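Local coordinates for putative 4-amino-4-deoxychorismate lyase (PDB 2ZGI), which is a putative pyridoxal-phosphate-dependent lyase of the class-IV aminotransferase family, thought to act on 4-amino-4-deoxychorismate, at residues 36-41 with 61-66; 71-76 with 94-99; 116-121 with 156-161; 134-139 with 148-153. One frame throughout, in Å; residues are numbered along the deposited sequence.

Interaction 1: 36-41 with 61-66; sequences LWLEEH and AFLEDL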
loop_
_atom_site.group_PDB
_atom_site.type_symbol
_atom_site.label_atom_id
_atom_site.label_comp_id
_atom_site.label_asym_id
_atom_site.label_seq_id
_atom_site.Cartn_x
_atom_site.Cartn_y
_atom_site.Cartn_z
ATOM N N LEU D 36 -12.620 37.164 8.006
ATOM C CA LEU D 36 -11.171 37.068 8.006
ATOM C C LEU D 36 -10.673 36.515 6.696
ATOM O O LEU D 36 -11.165 35.494 6.208
ATOM C CB LEU D 36 -10.672 36.215 9.172
ATOM C CG LEU D 36 -10.540 36.872 10.547
ATOM C CD1 LEU D 36 -11.835 37.419 11.068
ATOM C CD2 LEU D 36 -9.929 35.844 11.543
ATOM N N TRP D 37 -9.693 37.207 6.121
ATOM C CA TRP D 37 -9.032 36.766 4.904
ATOM C C TRP D 37 -9.996 36.479 3.775
ATOM O O TRP D 37 -9.800 35.557 3.009
ATOM C CB TRP D 37 -8.084 35.576 5.184
ATOM C CG TRP D 37 -7.183 35.817 6.350
ATOM C CD1 TRP D 37 -6.497 36.966 6.634
ATOM C CD2 TRP D 37 -6.857 34.889 7.393
ATOM N NE1 TRP D 37 -5.780 36.808 7.792
ATOM C CE2 TRP D 37 -5.981 35.545 8.275
ATOM C CE3 TRP D 37 -7.218 33.560 7.660
ATOM C CZ2 TRP D 37 -5.456 34.921 9.406
ATOM C CZ3 TRP D 37 -6.695 32.938 8.782
ATOM C CH2 TRP D 37 -5.830 33.620 9.642
ATOM N N LEU D 38 -11.010 37.330 3.643
ATOM C CA LEU D 38 -12.052 37.164 2.621
ATOM C C LEU D 38 -11.474 37.107 1.209
ATOM O O LEU D 38 -11.883 36.280 0.393
ATOM C CB LEU D 38 -13.119 38.279 2.744
ATOM C CG LEU D 38 -14.237 38.271 1.683
ATOM C CD1 LEU D 38 -15.049 36.968 1.770
ATOM C CD2 LEU D 38 -15.178 39.503 1.809
ATOM N N GLU D 39 -10.518 37.997 0.926
ATOM C CA GLU D 39 -9.823 38.000 -0.358
ATOM C C GLU D 39 -9.180 36.651 -0.671
ATOM O O GLU D 39 -9.338 36.127 -1.756
ATOM C CB GLU D 39 -8.743 39.075 -0.380
ATOM C CG GLU D 39 -8.172 39.296 -1.772
ATOM C CD GLU D 39 -7.457 40.633 -1.926
ATOM O OE1 GLU D 39 -6.722 41.045 -0.992
ATOM O OE2 GLU D 39 -7.628 41.265 -2.997
ATOM N N GLU D 40 -8.448 36.104 0.286
ATOM C CA GLU D 40 -7.767 34.815 0.095
ATOM C C GLU D 40 -8.752 33.666 -0.117
ATOM O O GLU D 40 -8.511 32.791 -0.954
ATOM C CB GLU D 40 -6.857 34.519 1.291
ATOM C CG GLU D 40 -5.577 35.398 1.333
ATOM C CD GLU D 40 -5.751 36.694 2.137
ATOM O OE1 GLU D 40 -6.890 37.047 2.530
ATOM O OE2 GLU D 40 -4.725 37.377 2.361
ATOM N N HIS D 41 -9.884 33.688 0.609
ATOM C CA HIS D 41 -10.886 32.610 0.485
ATOM C C HIS D 41 -11.556 32.675 -0.876
ATOM O O HIS D 41 -11.783 31.647 -1.536
ATOM C CB HIS D 41 -11.935 32.712 1.601
ATOM C CG HIS D 41 -11.449 32.196 2.915
ATOM N ND1 HIS D 41 -11.480 30.858 3.240
ATOM C CD2 HIS D 41 -10.920 32.832 3.983
ATOM C CE1 HIS D 41 -10.995 30.691 4.456
ATOM N NE2 HIS D 41 -10.636 31.873 4.926
ATOM N N ALA D 61 -21.657 38.123 -6.578
ATOM C CA ALA D 61 -22.776 37.307 -6.151
ATOM C C ALA D 61 -22.541 36.810 -4.726
ATOM O O ALA D 61 -23.447 36.838 -3.882
ATOM C CB ALA D 61 -22.990 36.139 -7.125
ATOM N N PHE D 62 -21.303 36.402 -4.462
ATOM C CA PHE D 62 -20.924 35.922 -3.148
ATOM C C PHE D 62 -20.889 37.057 -2.141
ATOM O O PHE D 62 -21.267 36.881 -1.000
ATOM C CB PHE D 62 -19.572 35.213 -3.216
ATOM C CG PHE D 62 -19.685 33.730 -3.453
ATOM C CD1 PHE D 62 -20.439 32.928 -2.581
ATOM C CD2 PHE D 62 -19.028 33.133 -4.519
ATOM C CE1 PHE D 62 -20.543 31.551 -2.780
ATOM C CE2 PHE D 62 -19.123 31.735 -4.734
ATOM C CZ PHE D 62 -19.873 30.950 -3.848
ATOM N N LEU D 63 -20.448 38.230 -2.590
ATOM C CA LEU D 63 -20.411 39.423 -1.738
ATOM C C LEU D 63 -21.813 39.944 -1.437
ATOM O O LEU D 63 -22.048 40.488 -0.355
ATOM C CB LEU D 63 -19.571 40.524 -2.378
ATOM C CG LEU D 63 -18.076 40.263 -2.556
ATOM C CD1 LEU D 63 -17.499 41.252 -3.602
ATOM C CD2 LEU D 63 -17.307 40.352 -1.258
ATOM N N GLU D 64 -22.727 39.789 -2.396
ATOM C CA GLU D 64 -24.162 40.017 -2.177
ATOM C C GLU D 64 -24.700 39.073 -1.103
ATOM O O GLU D 64 -25.341 39.490 -0.147
ATOM C CB GLU D 64 -24.899 39.721 -3.468
ATOM C CG GLU D 64 -26.025 40.644 -3.816
ATOM C CD GLU D 64 -26.370 40.530 -5.299
ATOM O OE1 GLU D 64 -25.744 41.241 -6.117
ATOM O OE2 GLU D 64 -27.235 39.695 -5.642
ATOM N N ASP D 65 -24.422 37.785 -1.268
ATOM C CA ASP D 65 -24.772 36.794 -0.244
ATOM C C ASP D 65 -24.228 37.186 1.110
ATOM O O ASP D 65 -24.932 37.086 2.133
ATOM C CB ASP D 65 -24.220 35.415 -0.613
ATOM C CG ASP D 65 -24.940 34.805 -1.788
ATOM O OD1 ASP D 65 -26.005 35.352 -2.187
ATOM O OD2 ASP D 65 -24.460 33.765 -2.298
ATOM N N LEU D 66 -22.964 37.612 1.120
ATOM C CA LEU D 66 -22.279 37.902 2.369
ATOM C C LEU D 66 -22.959 39.007 3.175
ATOM O O LEU D 66 -23.162 38.846 4.390
ATOM C CB LEU D 66 -20.795 38.152 2.132
ATOM C CG LEU D 66 -19.853 38.358 3.312
ATOM C CD1 LEU D 66 -20.003 37.280 4.426
ATOM C CD2 LEU D 66 -18.416 38.417 2.786
#

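Interaction 2: 71-76 with 94-99; sequences RAFPKA and ARPYAP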
loop_
_atom_site.group_PDB
_atom_site.type_symbol
_atom_site.label_atom_id
_atom_site.label_comp_id
_atom_site.label_asym_id
_atom_site.label_seq_id
_atom_site.Cartn_x
_atom_site.Cartn_y
_atom_site.Cartn_z
ATOM N N ARG D 71 -26.063 40.631 7.878
ATOM C CA ARG D 71 -27.261 41.317 8.357
ATOM C C ARG D 71 -28.135 40.439 9.229
ATOM O O ARG D 71 -28.768 40.937 10.155
ATOM C CB ARG D 71 -28.040 41.912 7.190
ATOM C CG ARG D 71 -27.407 43.228 6.771
ATOM C CD ARG D 71 -27.717 43.636 5.364
ATOM N NE ARG D 71 -27.116 44.945 5.077
ATOM C CZ ARG D 71 -27.604 45.818 4.203
ATOM N NH1 ARG D 71 -28.716 45.533 3.531
ATOM N NH2 ARG D 71 -26.986 46.981 4.008
ATOM N N ALA D 72 -28.125 39.135 8.964
ATOM C CA ALA D 72 -28.921 38.184 9.724
ATOM C C ALA D 72 -28.360 37.916 11.122
ATOM O O ALA D 72 -29.081 37.405 11.985
ATOM C CB ALA D 72 -29.061 36.886 8.959
ATOM N N PHE D 73 -27.091 38.265 11.345
ATOM C CA PHE D 73 -26.435 38.028 12.643
ATOM C C PHE D 73 -25.705 39.249 13.178
ATOM O O PHE D 73 -24.490 39.175 13.439
ATOM C CB PHE D 73 -25.442 36.874 12.543
ATOM C CG PHE D 73 -26.073 35.557 12.241
ATOM C CD1 PHE D 73 -26.570 34.760 13.269
ATOM C CD2 PHE D 73 -26.154 35.099 10.933
ATOM C CE1 PHE D 73 -27.157 33.543 12.994
ATOM C CE2 PHE D 73 -26.737 33.878 10.649
ATOM C CZ PHE D 73 -27.243 33.100 11.670
ATOM N N PRO D 74 -26.438 40.361 13.401
ATOM C CA PRO D 74 -25.770 41.632 13.722
ATOM C C PRO D 74 -25.127 41.625 15.124
ATOM O O PRO D 74 -24.245 42.445 15.417
ATOM C CB PRO D 74 -26.910 42.648 13.646
ATOM C CG PRO D 74 -28.117 41.849 14.110
ATOM C CD PRO D 74 -27.908 40.460 13.543
ATOM N N LYS D 75 -25.556 40.682 15.956
ATOM C CA LYS D 75 -25.165 40.630 17.358
ATOM C C LYS D 75 -24.115 39.540 17.654
ATOM O O LYS D 75 -23.471 39.572 18.701
ATOM C CB LYS D 75 -26.437 40.471 18.224
ATOM C CG LYS D 75 -26.240 40.376 19.736
ATOM C CD LYS D 75 -25.830 41.702 20.402
ATOM C CE LYS D 75 -25.785 41.522 21.928
ATOM N NZ LYS D 75 -24.962 42.537 22.654
ATOM N N ALA D 76 -23.919 38.614 16.717
ATOM C CA ALA D 76 -23.030 37.465 16.915
ATOM C C ALA D 76 -21.560 37.902 17.054
ATOM O O ALA D 76 -21.041 38.625 16.182
ATOM C CB ALA D 76 -23.197 36.481 15.761
ATOM N N ALA D 94 -24.204 30.980 7.024
ATOM C CA ALA D 94 -23.581 31.534 8.206
ATOM C C ALA D 94 -24.274 30.999 9.412
ATOM O O ALA D 94 -25.505 30.845 9.440
ATOM C CB ALA D 94 -23.660 33.063 8.204
ATOM N N ARG D 95 -23.479 30.715 10.427
ATOM C CA ARG D 95 -24.036 30.287 11.679
ATOM C C ARG D 95 -23.119 30.797 12.792
ATOM O O ARG D 95 -21.922 31.048 12.558
ATOM C CB ARG D 95 -24.177 28.759 11.718
ATOM C CG ARG D 95 -22.877 28.032 11.959
ATOM C CD ARG D 95 -22.971 26.611 11.538
ATOM N NE ARG D 95 -21.755 25.887 11.877
ATOM C CZ ARG D 95 -21.383 24.756 11.290
ATOM N NH1 ARG D 95 -22.124 24.239 10.312
ATOM N NH2 ARG D 95 -20.258 24.160 11.664
ATOM N N PRO D 96 -23.682 30.919 14.006
ATOM C CA PRO D 96 -22.915 31.333 15.175
ATOM C C PRO D 96 -21.691 30.432 15.339
ATOM O O PRO D 96 -21.790 29.215 15.139
ATOM C CB PRO D 96 -23.883 31.053 16.327
ATOM C CG PRO D 96 -24.721 29.864 15.832
ATOM C CD PRO D 96 -24.983 30.323 14.396
ATOM N N TYR D 97 -20.552 31.033 15.676
ATOM C CA TYR D 97 -19.314 30.295 15.924
ATOM C C TYR D 97 -19.162 30.125 17.425
ATOM O O TYR D 97 -19.434 31.054 18.192
ATOM C CB TYR D 97 -18.122 31.082 15.333
ATOM C CG TYR D 97 -16.730 30.524 15.640
ATOM C CD1 TYR D 97 -16.100 29.652 14.765
ATOM C CD2 TYR D 97 -16.044 30.899 16.799
ATOM C CE1 TYR D 97 -14.824 29.139 15.038
ATOM C CE2 TYR D 97 -14.775 30.398 17.085
ATOM C CZ TYR D 97 -14.167 29.533 16.197
ATOM O OH TYR D 97 -12.910 29.042 16.488
ATOM N N ALA D 98 -18.760 28.939 17.859
ATOM C CA ALA D 98 -18.401 28.754 19.261
ATOM C C ALA D 98 -16.943 28.278 19.357
ATOM O O ALA D 98 -16.562 27.284 18.719
ATOM C CB ALA D 98 -19.352 27.770 19.951
ATOM N N PRO D 99 -16.127 28.998 20.141
ATOM C CA PRO D 99 -14.714 28.694 20.315
ATOM C C PRO D 99 -14.481 27.418 21.103
ATOM O O PRO D 99 -15.325 26.987 21.894
ATOM C CB PRO D 99 -14.206 29.874 21.161
ATOM C CG PRO D 99 -15.434 30.382 21.879
ATOM C CD PRO D 99 -16.483 30.262 20.817
#

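Interaction 3: 116-121 with 156-161; sequences YRVHPD and HVVDGS. With PLP (pyridoxal-5'-phosphate), chain P.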
loop_
_atom_site.group_PDB
_atom_site.type_symbol
_atom_site.label_atom_id
_atom_site.label_comp_id
_atom_site.label_asym_id
_atom_site.label_seq_id
_atom_site.Cartn_x
_atom_site.Cartn_y
_atom_site.Cartn_z
ATOM N N TYR D 116 -5.917 6.476 6.665
ATOM C CA TYR D 116 -6.648 7.058 5.541
ATOM C C TYR D 116 -5.756 7.923 4.671
ATOM O O TYR D 116 -4.904 8.661 5.171
ATOM C CB TYR D 116 -7.872 7.860 6.014
ATOM C CG TYR D 116 -8.904 6.949 6.623
ATOM C CD1 TYR D 116 -9.652 6.091 5.817
ATOM C CD2 TYR D 116 -9.083 6.895 8.010
ATOM C CE1 TYR D 116 -10.601 5.221 6.369
ATOM C CE2 TYR D 116 -10.037 6.030 8.581
ATOM C CZ TYR D 116 -10.772 5.187 7.749
ATOM O OH TYR D 116 -11.697 4.325 8.291
ATOM N N ARG D 117 -5.980 7.832 3.367
ATOM C CA ARG D 117 -5.233 8.621 2.380
ATOM C C ARG D 117 -6.104 9.744 1.790
ATOM O O ARG D 117 -7.333 9.584 1.671
ATOM C CB ARG D 117 -4.765 7.722 1.215
ATOM C CG ARG D 117 -3.420 7.000 1.445
ATOM C CD ARG D 117 -3.454 6.010 2.581
ATOM N NE ARG D 117 -4.416 4.935 2.352
ATOM C CZ ARG D 117 -4.164 3.807 1.687
ATOM N NH1 ARG D 117 -2.986 3.607 1.128
ATOM N NH2 ARG D 117 -5.122 2.900 1.522
ATOM N N VAL D 118 -5.459 10.862 1.444
ATOM C CA VAL D 118 -6.028 11.848 0.506
ATOM C C VAL D 118 -6.132 11.245 -0.916
ATOM O O VAL D 118 -5.504 10.194 -1.233
ATOM C CB VAL D 118 -5.223 13.168 0.509
ATOM C CG1 VAL D 118 -5.176 13.736 1.919
ATOM C CG2 VAL D 118 -3.775 12.947 -0.017
ATOM N N HIS D 119 -6.978 11.850 -1.746
ATOM C CA HIS D 119 -6.993 11.488 -3.136
ATOM C C HIS D 119 -5.818 12.105 -3.900
ATOM O O HIS D 119 -5.506 13.297 -3.737
ATOM C CB HIS D 119 -8.301 11.823 -3.829
ATOM C CG HIS D 119 -8.382 11.225 -5.196
ATOM N ND1 HIS D 119 -7.709 11.754 -6.276
ATOM C CD2 HIS D 119 -8.978 10.095 -5.637
ATOM C CE1 HIS D 119 -7.929 11.006 -7.338
ATOM N NE2 HIS D 119 -8.697 9.993 -6.975
ATOM N N PRO D 120 -5.150 11.294 -4.734
ATOM C CA PRO D 120 -3.952 11.748 -5.402
ATOM C C PRO D 120 -4.212 12.998 -6.236
ATOM O O PRO D 120 -3.344 13.858 -6.336
ATOM C CB PRO D 120 -3.593 10.564 -6.306
ATOM C CG PRO D 120 -4.111 9.423 -5.592
ATOM C CD PRO D 120 -5.410 9.869 -5.010
ATOM N N ASP D 121 -5.395 13.101 -6.818
ATOM C CA ASP D 121 -5.664 14.216 -7.727
ATOM C C ASP D 121 -6.443 15.381 -7.106
ATOM O O ASP D 121 -6.460 16.475 -7.672
ATOM C CB ASP D 121 -6.391 13.728 -8.987
ATOM C CG ASP D 121 -5.629 12.653 -9.735
ATOM O OD1 ASP D 121 -4.507 12.882 -10.236
ATOM O OD2 ASP D 121 -6.190 11.556 -9.827
ATOM N N HIS D 156 3.687 9.512 3.261
ATOM C CA HIS D 156 3.949 10.784 3.924
ATOM C C HIS D 156 2.671 11.178 4.687
ATOM O O HIS D 156 1.589 10.847 4.217
ATOM C CB HIS D 156 4.221 11.913 2.939
ATOM C CG HIS D 156 5.323 11.632 1.976
ATOM N ND1 HIS D 156 6.629 11.444 2.380
ATOM C CD2 HIS D 156 5.324 11.518 0.635
ATOM C CE1 HIS D 156 7.391 11.252 1.320
ATOM N NE2 HIS D 156 6.621 11.268 0.251
ATOM N N VAL D 157 2.831 11.866 5.823
ATOM C CA VAL D 157 1.713 12.494 6.551
ATOM C C VAL D 157 1.470 13.857 5.919
ATOM O O VAL D 157 2.329 14.764 5.998
ATOM C CB VAL D 157 1.998 12.697 8.049
ATOM C CG1 VAL D 157 0.779 13.347 8.754
ATOM C CG2 VAL D 157 2.397 11.354 8.733
ATOM N N VAL D 158 0.313 14.017 5.283
ATOM C CA VAL D 158 0.084 15.242 4.485
ATOM C C VAL D 158 -1.095 16.180 4.843
ATOM O O VAL D 158 -1.250 17.249 4.219
ATOM C CB VAL D 158 -0.004 14.895 2.971
ATOM C CG1 VAL D 158 1.279 14.171 2.507
ATOM C CG2 VAL D 158 -1.244 14.069 2.670
ATOM N N ASP D 159 -1.962 15.784 5.768
ATOM C CA ASP D 159 -3.085 16.663 6.095
ATOM C C ASP D 159 -3.730 16.225 7.391
ATOM O O ASP D 159 -3.513 15.076 7.880
ATOM C CB ASP D 159 -4.120 16.695 4.944
ATOM C CG ASP D 159 -4.600 18.123 4.586
ATOM O OD1 ASP D 159 -4.630 18.998 5.480
ATOM O OD2 ASP D 159 -4.971 18.362 3.395
ATOM N N GLY D 160 -4.473 17.162 7.977
ATOM C CA GLY D 160 -5.461 16.848 9.010
ATOM C C GLY D 160 -6.827 16.765 8.350
ATOM O O GLY D 160 -6.974 17.179 7.204
ATOM N N SER D 161 -7.836 16.244 9.043
ATOM C CA SER D 161 -9.187 16.185 8.447
ATOM C C SER D 161 -9.788 17.587 8.128
ATOM O O SER D 161 -10.491 17.752 7.124
ATOM C CB SER D 161 -10.149 15.381 9.338
ATOM O OG SER D 161 -10.671 16.215 10.366
HETATM N N1 PLP P . -7.124 20.506 5.714
HETATM C C2 PLP P . -8.275 20.163 5.099
HETATM C C2A PLP P . -8.447 18.757 4.599
HETATM C C3 PLP P . -9.300 21.103 4.950
HETATM O O3 PLP P . -10.445 20.710 4.324
HETATM C C4 PLP P . -9.096 22.408 5.413
HETATM C C4A PLP P . -10.127 23.506 5.254
HETATM C C5 PLP P . -7.884 22.740 6.014
HETATM C C6 PLP P . -6.914 21.748 6.144
HETATM C C5A PLP P . -7.601 24.118 6.574
HETATM O O4P PLP P . -7.544 25.164 5.604
HETATM P P PLP P . -7.767 26.710 5.954
HETATM O O1P PLP P . -6.645 27.132 6.869
HETATM O O2P PLP P . -9.095 26.881 6.658
HETATM O O3P PLP P . -7.737 27.268 4.569
#

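Interaction 4: 134-139 with 148-153; sequences RLALEE and GLLLDA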
loop_
_atom_site.group_PDB
_atom_site.type_symbol
_atom_site.label_atom_id
_atom_site.label_comp_id
_atom_site.label_asym_id
_atom_site.label_seq_id
_atom_site.Cartn_x
_atom_site.Cartn_y
_atom_site.Cartn_z
ATOM N N ARG D 134 -13.681 12.781 6.653
ATOM C CA ARG D 134 -14.687 12.411 7.689
ATOM C C ARG D 134 -14.229 11.182 8.465
ATOM O O ARG D 134 -14.198 11.189 9.703
ATOM C CB ARG D 134 -16.049 12.140 7.063
ATOM C CG ARG D 134 -16.702 13.357 6.371
ATOM C CD ARG D 134 -18.096 13.003 5.881
ATOM N NE ARG D 134 -18.954 12.504 6.956
ATOM C CZ ARG D 134 -19.673 13.258 7.785
ATOM N NH1 ARG D 134 -19.695 14.588 7.677
ATOM N NH2 ARG D 134 -20.401 12.667 8.731
ATOM N N LEU D 135 -13.862 10.134 7.730
ATOM C CA LEU D 135 -13.436 8.862 8.329
ATOM C C LEU D 135 -12.189 9.025 9.217
ATOM O O LEU D 135 -12.096 8.402 10.306
ATOM C CB LEU D 135 -13.222 7.802 7.245
ATOM C CG LEU D 135 -14.478 7.406 6.484
ATOM C CD1 LEU D 135 -14.105 6.677 5.198
ATOM C CD2 LEU D 135 -15.526 6.595 7.364
ATOM N N ALA D 136 -11.252 9.881 8.782
ATOM C CA ALA D 136 -10.081 10.196 9.572
ATOM C C ALA D 136 -10.451 10.884 10.907
ATOM O O ALA D 136 -9.893 10.532 11.978
ATOM C CB ALA D 136 -9.065 11.040 8.761
ATOM N N LEU D 137 -11.381 11.846 10.869
ATOM C CA LEU D 137 -11.796 12.516 12.106
ATOM C C LEU D 137 -12.584 11.550 13.007
ATOM O O LEU D 137 -12.415 11.565 14.229
ATOM C CB LEU D 137 -12.634 13.771 11.814
ATOM C CG LEU D 137 -13.180 14.536 13.044
ATOM C CD1 LEU D 137 -12.044 15.074 13.943
ATOM C CD2 LEU D 137 -14.118 15.670 12.630
ATOM N N GLU D 138 -13.435 10.722 12.407
ATOM C CA GLU D 138 -14.200 9.723 13.186
ATOM C C GLU D 138 -13.268 8.773 13.952
ATOM O O GLU D 138 -13.460 8.535 15.141
ATOM C CB GLU D 138 -15.218 8.966 12.329
ATOM C CG GLU D 138 -16.452 9.813 11.948
ATOM C CD GLU D 138 -17.297 9.253 10.784
ATOM O OE1 GLU D 138 -17.134 8.059 10.419
ATOM O OE2 GLU D 138 -18.138 10.022 10.243
ATOM N N GLU D 139 -12.234 8.280 13.278
ATOM C CA GLU D 139 -11.214 7.488 13.944
ATOM C C GLU D 139 -10.501 8.233 15.076
ATOM O O GLU D 139 -10.340 7.689 16.196
ATOM C CB GLU D 139 -10.214 6.909 12.927
ATOM C CG GLU D 139 -9.238 5.899 13.570
ATOM C CD GLU D 139 -8.136 5.470 12.628
ATOM O OE1 GLU D 139 -8.475 5.081 11.499
ATOM O OE2 GLU D 139 -6.940 5.539 13.018
ATOM N N GLY D 148 -7.576 13.925 13.207
ATOM C CA GLY D 148 -6.997 12.762 12.541
ATOM C C GLY D 148 -6.141 13.222 11.390
ATOM O O GLY D 148 -6.536 14.148 10.648
ATOM N N LEU D 149 -4.961 12.599 11.261
ATOM C CA LEU D 149 -4.040 12.865 10.146
ATOM C C LEU D 149 -4.126 11.829 9.036
ATOM O O LEU D 149 -4.349 10.627 9.298
ATOM C CB LEU D 149 -2.585 13.007 10.659
ATOM C CG LEU D 149 -2.419 14.007 11.820
ATOM C CD1 LEU D 149 -0.988 14.045 12.372
ATOM C CD2 LEU D 149 -2.859 15.411 11.467
ATOM N N LEU D 150 -3.950 12.308 7.797
ATOM C CA LEU D 150 -4.053 11.506 6.575
ATOM C C LEU D 150 -2.708 11.432 5.816
ATOM O O LEU D 150 -1.857 12.300 5.971
ATOM C CB LEU D 150 -5.147 12.050 5.624
ATOM C CG LEU D 150 -6.597 12.006 6.165
ATOM C CD1 LEU D 150 -6.896 13.316 6.890
ATOM C CD2 LEU D 150 -7.605 11.704 5.068
ATOM N N LEU D 151 -2.553 10.373 5.026
ATOM C CA LEU D 151 -1.326 10.066 4.283
ATOM C C LEU D 151 -1.497 10.321 2.797
ATOM O O LEU D 151 -2.642 10.398 2.306
ATOM C CB LEU D 151 -1.026 8.569 4.434
ATOM C CG LEU D 151 -0.982 8.069 5.884
ATOM C CD1 LEU D 151 -0.793 6.570 5.893
ATOM C CD2 LEU D 151 0.105 8.806 6.643
ATOM N N ASP D 152 -0.372 10.447 2.089
ATOM C CA ASP D 152 -0.387 10.360 0.631
ATOM C C ASP D 152 -0.110 8.898 0.222
ATOM O O ASP D 152 -0.033 7.994 1.084
ATOM C CB ASP D 152 0.558 11.376 -0.048
ATOM C CG ASP D 152 2.039 11.086 0.176
ATOM O OD1 ASP D 152 2.392 10.018 0.730
ATOM O OD2 ASP D 152 2.842 11.958 -0.214
ATOM N N ALA D 153 -0.015 8.667 -1.082
ATOM C CA ALA D 153 0.189 7.321 -1.613
ATOM C C ALA D 153 1.472 6.694 -1.092
ATOM O O ALA D 153 1.552 5.470 -0.952
ATOM C CB ALA D 153 0.219 7.354 -3.155
#

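Interaction 1: 36-41 with 61-66
Contact between L38 and the leucines L63 and L66 is wholly apolar, made by methyl groups at the ends of three side chains. L38 and L66 meet tip to tip: CD2 of L38 lies 3.6 Å from CD2 of L66, and CD1 of L38 is 3.8 Å from that same L66 methyl, which therefore sits against both branches of its partner. L63 comes in at a slant from one turn back on its helix, its CD2 3.8 Å from CD2 of L38. In L38 CG stands anti to the backbone N (chi1 177°), which sends the methyls toward helix 59-72; L63 starts off more obliquely and only its end swings in.

The two helices, 38-51 and 59-72, pack on the antiparallel sheet of the N-terminal half of this class-IV aminotransferase fold, and L38 also touches L28 of strand 24-31 beneath. No backbone bond joins the two segments; W37 takes the N-cap position and its O accepts from N of H41 at 3.0 Å, while L36 is backbone-bonded to R29. D65 forms a salt bridge with R90 and a hydrogen bond with S92, while E40 pairs with K187 and H41 bonds to T26.

Interaction 2: 71-76 with 94-99
F73 turns its ring onto the backbone and side chains at the end of strand 89-96, meeting A94, R95 and P96 in succession. Its CG lies anti to the carbonyl carbon and beside the backbone N (chi1 -64°), which carries the ring toward the strand. The far rim of the ring does the touching. CE2 is 3.5 Å from the carbonyl O of A94 and 4.0 Å from CB of A94, whereas CZ lies 3.6 Å from that same O and 4.3 Å from CA of R95. On the other side of the ring, CE1 comes within 4.1 Å of CD of P96, the proline ring and the phenyl ring running at a slant to each other. The first bond of the R95 side chain points away, and its CA is what the ring meets. An alanine in place of F73 would remove the whole ring and is likely to leave A94 CB and P96 CD without this apolar partner, so that the turn after the helix would lose its hold on the strand. The backbone of A94 is also hydrogen-bonded to the second subunit. The contact thus joins the C-terminal end of helix 59-72 to an outermost strand of the four-stranded antiparallel sheet within this chain, and F73 also rests on L79 of the adjacent strand 78-86.

Interaction 3: 116-121 with 156-161
V118 packs beside a classic beta bulge, in which V158 and D159 both face L150 of the neighbouring strand 147-151. Strand 157-160 is an outer strand of a mixed three-stranded sheet with strand 111-117 at its other edge, and V118 follows directly on the latter, reaching across the central strand. Its CG2 is 3.9 Å from CG2 of V158, and its CG1 4.0 Å from that same methyl, the two side chains meeting at an angle. In both valines chi1 of -57° sets CG1 anti to the carbonyl carbon, and CG2, between N and C, is the methyl that meets its counterpart. CG1 of V118 also lies 4.4 Å from CB of D159, at the root of a side chain whose carboxylate lies against the cofactor.

D159 belongs to the pyridoxal-5'-phosphate pocket with G160 and S161, whose carbonyl oxygens both approach the ring methyl C2A. OD1 of D159 lies 2.9 Å from PLP N1. OD2 of D159 accepts a hydrogen bond from N of L180, which probably helps fix the carboxylate's rotation. An alanine here would probably leave PLP N1 and N of L180 without their carboxylate partner. G160 N donates weakly to OD1 of D159 at 3.1 Å.

Interaction 4: 134-139 with 148-153
The beta-alpha-beta unit of strand 111-117, helix 131-142 and strand 147-151 is closed here, where A136 of the helix meets L150 and G148 of the strand that follows. CB of A136 points at the strand and lies 3.7 Å from both CG and CD1 of L150, with CD2 of L150 slightly farther off at 4.0 Å. The leucine thus receives the alanine methyl at its branch point. With CG anti to the carbonyl carbon (chi1 -64°), the branched end of L150 comes nearer the helix than its first bond would suggest.

In this unit the helix covers one face of the mixed sheet, and its backbone comes close to the strand at G148. O of A136 is 3.7 Å from CA of G148, and a beta carbon on this glycine would point into that oxygen. Around the apolar meeting, L150 also packs on V118 and on P132 and Y133 from the start of the same helix. At the margins, E139 forms a salt bridge with R112 of strand 111-117, and NH1 of R134 is hydrogen-bonded to H20 of the second subunit.

Interactions 3 and 4 share one sheet and touch: N of L150 lies 2.8 Å from O of D159, and O of L150 2.9 Å from N of V158, both probable hydrogen bonds. Their centres are about 7 Å apart, and interaction 4 is nested in the loop that interaction 3 closes. Interactions 1 and 2 follow one another along helix 59-72, centres about 16 Å apart, on the other side of the chain's centre. The cofactor lies between these two groups. Interaction 3 reaches it directly, the side chain of L150 in interaction 4 is about 6 Å away, and the side chains of L38 and R95 are each about 12 Å away.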